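Local coordinates for protein transcriptional regulator, TetR family (Agrobacterium tumefaciens, PDB 2G7S) that probably regulates transcription as a TetR-family dimer, binding operator DNA and, as in relatives, letting go when a small ligand binds, at residues A[56-68]-A[119-131]. Numbering follows the deposited sequence.
Sequences VCKLVSQYRQEAE and TVVLEVRAHFRSL
Arg64 and Glu123 carry the contact between helices 52-77 and 118-144, which run nearly parallel here, their segment axes 9.2 Å apart at an angle of 11°, with Cys57 beside Val120 and Arg64 beside His127. Arg64 is modelled in two conformers; in the one described its chain, bent at chi3 (65°), reaches across and lays one guanidinium face over the Ala126 methyl and the backbone N of His127, though crowding against the methyl makes the exact placement doubtful. In this conformer NH1 meets Glu123 OE1 near the guanidinium plane at 3.3 Å, a weak hydrogen bond within a salt bridge. Glu123 comes the other way, a knob among Cys57, Val60, Ser61 and Arg64: its CB packs on Val60 CG1 (3.6 Å), and a bend at chi2 (-76°) swings the carboxylate toward Ser61 and Arg64. A water donates to Glu123 OE1 at 2.9 Å and also hydrogen-bonds Ser61 OG. Toward the start of both segments Cys57 SG lies 3.8 Å from Val120 CG2. On the inner side His127 presents a ring face to Tyr63 CE2, the two planes oblique; Cys106 touches His127. The interface joins the helix following the predicted DNA-binding helices to a helix of the C-terminal domain, which in TetR relatives holds the ligand. Valines and the Tyr63-His127 pair lie on the buried side, the charges at the partly exposed edge, where the water-shared ion pair probably adds only modestly.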
ATOM      1  N   VAL A  56      12.690  -1.254  15.787  1.00  8.16           N
ATOM      2  CA  VAL A  56      12.142  -1.386  14.413  1.00  7.56           C
ATOM      3  C   VAL A  56      13.241  -1.148  13.344  1.00  7.92           C
ATOM      4  O   VAL A  56      13.227  -1.851  12.302  1.00  7.87           O
ATOM      5  CB  VAL A  56      10.939  -0.451  14.265  1.00  7.91           C
ATOM      6  CG1 VAL A  56      10.429  -0.470  12.800  1.00  9.10           C
ATOM      7  CG2 VAL A  56       9.829  -0.928  15.240  1.00  9.42           C
ATOM      8  N   CYS A  57      14.205  -0.261  13.594  1.00  7.74           N
ATOM      9  CA  CYS A  57      15.288  -0.183  12.608  1.00  7.91           C
ATOM     10  C   CYS A  57      16.020  -1.499  12.516  1.00  8.50           C
ATOM     11  O   CYS A  57      16.385  -1.909  11.402  1.00  9.56           O
ATOM     12  CB  CYS A  57      16.296   0.888  13.030  1.00  8.98           C
ATOM     13  SG  CYS A  57      15.758   2.576  12.715  1.00 10.31           S
ATOM     14  N   LYS A  58      16.257  -2.153  13.664  0.50  9.32           N
ATOM     15  CA  LYS A  58      16.959  -3.447  13.639  0.50  9.35           C
ATOM     16  C   LYS A  58      16.140  -4.521  12.921  0.50  8.81           C
ATOM     17  O   LYS A  58      16.699  -5.402  12.270  0.50  9.53           O
ATOM     18  CB  LYS A  58      17.271  -3.885  15.067  0.50 10.21           C
ATOM     19  CG  LYS A  58      18.344  -2.981  15.654  0.50 14.05           C
ATOM     20  CD  LYS A  58      19.708  -3.383  15.126  0.50 17.51           C
ATOM     21  CE  LYS A  58      20.771  -2.353  15.528  0.50 18.54           C
ATOM     22  NZ  LYS A  58      20.464  -1.754  16.820  0.50 15.75           N
ATOM     23  N   LEU A  59      14.834  -4.505  13.146  1.00  9.55           N
ATOM     24  CA  LEU A  59      13.966  -5.465  12.491  1.00  9.35           C
ATOM     25  C   LEU A  59      13.982  -5.231  10.997  1.00  9.70           C
ATOM     26  O   LEU A  59      14.023  -6.224  10.229  1.00 10.29           O
ATOM     27  CB  LEU A  59      12.548  -5.171  13.073  1.00 14.27           C
ATOM     28  CG  LEU A  59      11.219  -5.727  12.725  1.00 16.69           C
ATOM     29  CD1 LEU A  59      10.204  -5.247  13.793  1.00 15.22           C
ATOM     30  CD2 LEU A  59      10.805  -5.511  11.315  1.00 13.42           C
ATOM     31  N   VAL A  60      13.854  -3.958  10.566  1.00  8.87           N
ATOM     32  CA  VAL A  60      13.796  -3.707   9.115  1.00  8.93           C
ATOM     33  C   VAL A  60      15.159  -4.024   8.500  1.00  9.44           C
ATOM     34  O   VAL A  60      15.198  -4.587   7.396  1.00  9.60           O
ATOM     35  CB  VAL A  60      13.405  -2.276   8.834  1.00  8.79           C
ATOM     36  CG1 VAL A  60      13.519  -1.970   7.380  1.00 10.16           C
ATOM     37  CG2 VAL A  60      11.951  -2.010   9.371  1.00 10.71           C
ATOM     38  N   SER A  61      16.287  -3.670   9.184  1.00  9.32           N
ATOM     39  CA  SER A  61      17.605  -4.001   8.585  1.00 10.25           C
ATOM     40  C   SER A  61      17.727  -5.539   8.379  1.00 11.11           C
ATOM     41  O   SER A  61      18.190  -6.004   7.302  1.00 12.86           O
ATOM     42  CB  SER A  61      18.712  -3.521   9.557  1.00 12.32           C
ATOM     43  OG  SER A  61      19.958  -3.873   9.051  1.00 16.91           O
ATOM     44  N   GLN A  62      17.236  -6.326   9.335  1.00 11.62           N
ATOM     45  CA  GLN A  62      17.334  -7.806   9.222  1.00 11.70           C
ATOM     46  C   GLN A  62      16.386  -8.264   8.093  1.00 12.00           C
ATOM     47  O   GLN A  62      16.710  -9.214   7.329  1.00 13.99           O
ATOM     48  CB  GLN A  62      16.859  -8.422  10.542  1.00 13.47           C
ATOM     49  CG  GLN A  62      16.813  -9.963  10.581  1.00 18.21           C
ATOM     50  CD  GLN A  62      16.288 -10.370  11.951  1.00 25.40           C
ATOM     51  OE1 GLN A  62      15.074 -10.308  12.240  1.00 25.95           O
ATOM     52  NE2 GLN A  62      17.201 -10.714  12.827  1.00 28.39           N
ATOM     53  N   TYR A  63      15.199  -7.657   8.011  1.00 11.59           N
ATOM     54  CA  TYR A  63      14.219  -8.069   6.967  1.00 11.68           C
ATOM     55  C   TYR A  63      14.858  -7.785   5.572  1.00 12.03           C
ATOM     56  O   TYR A  63      14.734  -8.593   4.643  1.00 12.19           O
ATOM     57  CB  TYR A  63      12.936  -7.202   7.116  1.00 12.72           C
ATOM     58  CG  TYR A  63      12.063  -7.353   5.911  1.00 11.22           C
ATOM     59  CD1 TYR A  63      11.196  -8.470   5.801  1.00 15.89           C
ATOM     60  CD2 TYR A  63      12.062  -6.375   4.891  1.00 11.85           C
ATOM     61  CE1 TYR A  63      10.375  -8.605   4.682  1.00 15.05           C
ATOM     62  CE2 TYR A  63      11.174  -6.492   3.766  1.00 11.78           C
ATOM     63  CZ  TYR A  63      10.375  -7.618   3.676  1.00 14.52           C
ATOM     64  OH  TYR A  63       9.521  -7.836   2.576  1.00 15.65           O
ATOM     65  N   ARG A  64      15.493  -6.633   5.414  0.50 11.66           N
ATOM     66  CA  ARG A  64      16.082  -6.310   4.128  0.50 12.03           C
ATOM     67  C   ARG A  64      17.208  -7.309   3.847  0.50 13.54           C
ATOM     68  O   ARG A  64      17.279  -7.868   2.742  0.50 13.45           O
ATOM     69  CB  ARG A  64      16.597  -4.906   4.118  0.50 11.38           C
ATOM     70  CG  ARG A  64      15.449  -3.912   4.133  0.50  9.41           C
ATOM     71  CD  ARG A  64      16.064  -2.509   4.252  0.50 11.91           C
ATOM     72  NE  ARG A  64      16.837  -2.227   3.043  0.50 10.50           N
ATOM     73  CZ  ARG A  64      17.852  -1.359   2.975  0.50 13.50           C
ATOM     74  NH1 ARG A  64      18.254  -0.640   4.045  0.50 12.45           N
ATOM     75  NH2 ARG A  64      18.497  -1.211   1.811  0.50 16.07           N
ATOM     76  N   GLN A  65      18.058  -7.579   4.834  1.00 15.04           N
ATOM     77  CA  GLN A  65      19.194  -8.531   4.616  1.00 18.27           C
ATOM     78  C   GLN A  65      18.629  -9.845   4.075  1.00 17.26           C
ATOM     79  O   GLN A  65      19.128 -10.386   3.026  1.00 17.29           O
ATOM     80  CB  GLN A  65      19.998  -8.755   5.939  1.00 18.66           C
ATOM     81  CG  GLN A  65      20.950  -7.660   6.349  1.00 24.33           C
ATOM     82  CD  GLN A  65      21.699  -8.023   7.635  1.00 28.27           C
ATOM     83  OE1 GLN A  65      21.092  -8.492   8.629  1.00 36.05           O
ATOM     84  NE2 GLN A  65      23.006  -7.785   7.638  1.00 37.37           N
ATOM     85  N   GLU A  66      17.548 -10.339   4.680  1.00 14.81           N
ATOM     86  CA  GLU A  66      16.935 -11.572   4.254  1.00 16.69           C
ATOM     87  C   GLU A  66      16.313 -11.396   2.877  1.00 15.54           C
ATOM     88  O   GLU A  66      16.340 -12.331   2.052  1.00 17.42           O
ATOM     89  CB  GLU A  66      15.865 -11.980   5.264  1.00 16.89           C
ATOM     90  CG  GLU A  66      16.478 -12.437   6.578  1.00 19.52           C
ATOM     91  CD  GLU A  66      15.365 -12.650   7.628  1.00 22.40           C
ATOM     92  OE1 GLU A  66      14.159 -12.799   7.287  1.00 25.69           O
ATOM     93  OE2 GLU A  66      15.709 -12.661   8.804  1.00 25.14           O
ATOM     94  N   ALA A  67      15.747 -10.229   2.587  1.00 16.21           N
ATOM     95  CA  ALA A  67      15.023 -10.066   1.316  1.00 16.67           C
ATOM     96  C   ALA A  67      16.017 -10.062   0.216  1.00 16.20           C
ATOM     97  O   ALA A  67      15.791 -10.691  -0.823  1.00 18.06           O
ATOM     98  CB  ALA A  67      14.205  -8.781   1.304  1.00 16.65           C
ATOM     99  N   GLU A  68      17.129  -9.370   0.431  1.00 16.07           N
ATOM    100  CA  GLU A  68      18.195  -9.308  -0.547  1.00 18.11           C
ATOM    101  C   GLU A  68      18.847 -10.656  -0.757  1.00 17.74           C
ATOM    102  O   GLU A  68      19.128 -11.022  -1.912  1.00 17.59           O
ATOM    103  CB  GLU A  68      19.257  -8.315  -0.170  1.00 20.61           C
ATOM    104  CG  GLU A  68      18.669  -6.908  -0.178  1.00 21.36           C
ATOM    105  CD  GLU A  68      19.730  -5.813  -0.218  1.00 28.91           C
ATOM    106  OE1 GLU A  68      20.403  -5.702  -1.284  1.00 30.58           O
ATOM    107  OE2 GLU A  68      19.872  -5.051   0.788  1.00 31.78           O
ATOM    108  N   THR A 119      14.720   7.650  11.483  1.00  8.93           N
ATOM    109  CA  THR A 119      15.688   6.559  11.283  1.00  8.30           C
ATOM    110  C   THR A 119      15.029   5.327  10.643  1.00  8.41           C
ATOM    111  O   THR A 119      15.663   4.624   9.799  1.00  8.85           O
ATOM    112  CB  THR A 119      16.335   6.131  12.584  1.00  8.75           C
ATOM    113  OG1 THR A 119      15.285   5.876  13.522  1.00  9.40           O
ATOM    114  CG2 THR A 119      17.253   7.306  13.135  1.00 11.24           C
ATOM    115  N   VAL A 120      13.765   5.075  10.986  1.00  7.54           N
ATOM    116  CA  VAL A 120      13.017   3.982  10.349  1.00  7.75           C
ATOM    117  C   VAL A 120      12.739   4.295   8.894  1.00  7.03           C
ATOM    118  O   VAL A 120      12.855   3.395   8.031  1.00  8.05           O
ATOM    119  CB  VAL A 120      11.703   3.706  11.149  1.00  8.06           C
ATOM    120  CG1 VAL A 120      10.892   2.588  10.449  1.00  8.74           C
ATOM    121  CG2 VAL A 120      12.068   3.301  12.579  1.00  9.91           C
ATOM    122  N   VAL A 121      12.371   5.551   8.637  1.00  8.38           N
ATOM    123  CA  VAL A 121      12.097   5.947   7.238  1.00  8.98           C
ATOM    124  C   VAL A 121      13.314   5.682   6.342  1.00  8.04           C
ATOM    125  O   VAL A 121      13.181   5.222   5.210  1.00  8.51           O
ATOM    126  CB  VAL A 121      11.677   7.427   7.172  1.00  9.53           C
ATOM    127  CG1 VAL A 121      11.509   7.915   5.700  1.00 11.24           C
ATOM    128  CG2 VAL A 121      10.381   7.595   7.969  1.00 11.21           C
ATOM    129  N   LEU A 122      14.529   5.936   6.881  1.00  8.77           N
ATOM    130  CA  LEU A 122      15.734   5.700   6.076  1.00  9.69           C
ATOM    131  C   LEU A 122      15.782   4.220   5.661  1.00  8.62           C
ATOM    132  O   LEU A 122      16.125   3.915   4.497  1.00 11.18           O
ATOM    133  CB  LEU A 122      17.008   6.055   6.895  1.00 11.54           C
ATOM    134  CG  LEU A 122      17.214   7.503   7.189  1.00 16.34           C
ATOM    135  CD1 LEU A 122      18.502   7.596   8.132  1.00 19.81           C
ATOM    136  CD2 LEU A 122      17.450   8.280   5.899  1.00 20.40           C
ATOM    137  N   GLU A 123      15.528   3.311   6.610  1.00  9.58           N
ATOM    138  CA  GLU A 123      15.601   1.882   6.294  1.00  9.21           C
ATOM    139  C   GLU A 123      14.525   1.466   5.272  1.00  9.27           C
ATOM    140  O   GLU A 123      14.790   0.690   4.322  1.00 10.25           O
ATOM    141  CB  GLU A 123      15.420   1.053   7.571  1.00 11.67           C
ATOM    142  CG  GLU A 123      16.621   1.126   8.538  1.00 13.55           C
ATOM    143  CD  GLU A 123      17.820   0.301   8.091  1.00 17.06           C
ATOM    144  OE1 GLU A 123      17.638  -0.626   7.289  1.00 21.51           O
ATOM    145  OE2 GLU A 123      18.939   0.589   8.593  1.00 23.80           O
ATOM    146  N   VAL A 124      13.346   2.018   5.443  1.00  8.09           N
ATOM    147  CA  VAL A 124      12.230   1.664   4.515  1.00  8.02           C
ATOM    148  C   VAL A 124      12.566   2.157   3.109  1.00  7.96           C
ATOM    149  O   VAL A 124      12.393   1.420   2.108  1.00  9.08           O
ATOM    150  CB  VAL A 124      10.916   2.278   5.018  1.00  9.02           C
ATOM    151  CG1 VAL A 124       9.799   2.099   3.993  1.00  9.33           C
ATOM    152  CG2 VAL A 124      10.545   1.589   6.360  1.00 10.13           C
ATOM    153  N   ARG A 125      13.016   3.397   2.987  1.00  9.94           N
ATOM    154  CA  ARG A 125      13.304   3.921   1.643  1.00 10.85           C
ATOM    155  C   ARG A 125      14.438   3.155   1.025  1.00 11.78           C
ATOM    156  O   ARG A 125      14.422   2.953  -0.206  1.00 12.85           O
ATOM    157  CB  ARG A 125      13.571   5.444   1.709  1.00 11.89           C
ATOM    158  CG  ARG A 125      12.322   6.268   1.981  1.00 13.45           C
ATOM    159  CD  ARG A 125      12.557   7.771   2.080  1.00 15.74           C
ATOM    160  NE  ARG A 125      11.232   8.418   1.993  1.00 16.30           N
ATOM    161  CZ  ARG A 125      10.897   9.633   2.456  1.00 15.78           C
ATOM    162  NH1 ARG A 125       9.702  10.109   2.229  1.00 16.99           N
ATOM    163  NH2 ARG A 125      11.754  10.301   3.251  1.00 19.57           N
ATOM    164  N   ALA A 126      15.414   2.705   1.809  1.00 12.00           N
ATOM    165  CA  ALA A 126      16.540   1.943   1.273  1.00 13.08           C
ATOM    166  C   ALA A 126      16.055   0.621   0.663  1.00 11.88           C
ATOM    167  O   ALA A 126      16.626   0.153  -0.356  1.00 12.20           O
ATOM    168  CB  ALA A 126      17.584   1.707   2.359  1.00 14.28           C
ATOM    169  N   HIS A 127      15.044  -0.002   1.278  1.00 10.18           N
ATOM    170  CA  HIS A 127      14.523  -1.228   0.672  1.00  8.75           C
ATOM    171  C   HIS A 127      13.891  -0.905  -0.708  1.00  7.68           C
ATOM    172  O   HIS A 127      14.071  -1.646  -1.659  1.00  8.48           O
ATOM    173  CB  HIS A 127      13.438  -1.790   1.547  1.00  9.19           C
ATOM    174  CG  HIS A 127      12.706  -2.912   0.897  1.00  8.60           C
ATOM    175  ND1 HIS A 127      13.251  -4.168   0.741  1.00 10.54           N
ATOM    176  CD2 HIS A 127      11.475  -2.941   0.305  1.00  8.14           C
ATOM    177  CE1 HIS A 127      12.380  -4.937   0.105  1.00 10.83           C
ATOM    178  NE2 HIS A 127      11.299  -4.214  -0.197  1.00  9.08           N
ATOM    179  N   PHE A 128      13.097   0.165  -0.790  1.00  7.94           N
ATOM    180  CA  PHE A 128      12.456   0.472  -2.086  1.00  7.85           C
ATOM    181  C   PHE A 128      13.532   0.687  -3.146  1.00  8.29           C
ATOM    182  O   PHE A 128      13.343   0.244  -4.307  1.00  8.66           O
ATOM    183  CB  PHE A 128      11.544   1.714  -1.981  1.00  9.34           C
ATOM    184  CG  PHE A 128      10.169   1.422  -1.476  1.00  7.75           C
ATOM    185  CD1 PHE A 128       9.933   0.893  -0.180  1.00  8.53           C
ATOM    186  CD2 PHE A 128       9.060   1.651  -2.309  1.00  8.30           C
ATOM    187  CE1 PHE A 128       8.624   0.633   0.238  1.00  7.80           C
ATOM    188  CE2 PHE A 128       7.782   1.429  -1.857  1.00  7.92           C
ATOM    189  CZ  PHE A 128       7.551   0.880  -0.607  1.00  6.78           C
ATOM    190  N   ARG A 129      14.522   1.535  -2.841  0.50  9.09           N
ATOM    191  CA  ARG A 129      15.506   1.815  -3.902  0.50  9.63           C
ATOM    192  C   ARG A 129      16.233   0.548  -4.261  0.50  8.64           C
ATOM    193  O   ARG A 129      16.540   0.349  -5.446  0.50  8.70           O
ATOM    194  CB  ARG A 129      16.520   2.893  -3.450  0.50 10.27           C
ATOM    195  CG  ARG A 129      15.986   4.323  -3.255  0.50 15.07           C
ATOM    196  CD  ARG A 129      17.141   5.289  -2.729  0.50 16.59           C
ATOM    197  NE  ARG A 129      18.249   4.544  -2.131  0.50 19.39           N
ATOM    198  CZ  ARG A 129      18.574   4.455  -0.831  0.50 20.68           C
ATOM    199  NH1 ARG A 129      17.888   5.096   0.108  0.50 19.26           N
ATOM    200  NH2 ARG A 129      19.587   3.700  -0.468  0.50 17.77           N
ATOM    201  N   SER A 130      16.539  -0.307  -3.276  0.50  8.66           N
ATOM    202  CA  SER A 130      17.285  -1.537  -3.542  0.50  8.80           C
ATOM    203  C   SER A 130      16.477  -2.580  -4.369  0.50  8.27           C
ATOM    204  O   SER A 130      17.000  -3.147  -5.314  0.50  8.80           O
ATOM    205  CB  SER A 130      17.760  -2.117  -2.209  0.50 10.49           C
ATOM    206  OG  SER A 130      18.234  -3.429  -2.358  0.50 15.58           O
ATOM    207  N   LEU A 131      15.218  -2.836  -3.991  1.00  7.68           N
ATOM    208  CA  LEU A 131      14.352  -3.689  -4.788  1.00  6.75           C
ATOM    209  C   LEU A 131      14.195  -3.120  -6.193  1.00  7.46           C
ATOM    210  O   LEU A 131      14.273  -3.881  -7.173  1.00  7.24           O
ATOM    211  CB  LEU A 131      12.994  -3.836  -4.073  1.00  7.65           C
ATOM    212  CG  LEU A 131      11.947  -4.634  -4.884  1.00  7.64           C
ATOM    213  CD1 LEU A 131      12.406  -6.058  -5.203  1.00  8.81           C
ATOM    214  CD2 LEU A 131      10.671  -4.722  -4.067  1.00  9.21           C
TER
HETATM  215  O   HOH W   1      20.153  -2.117   6.903  1.00 31.62           O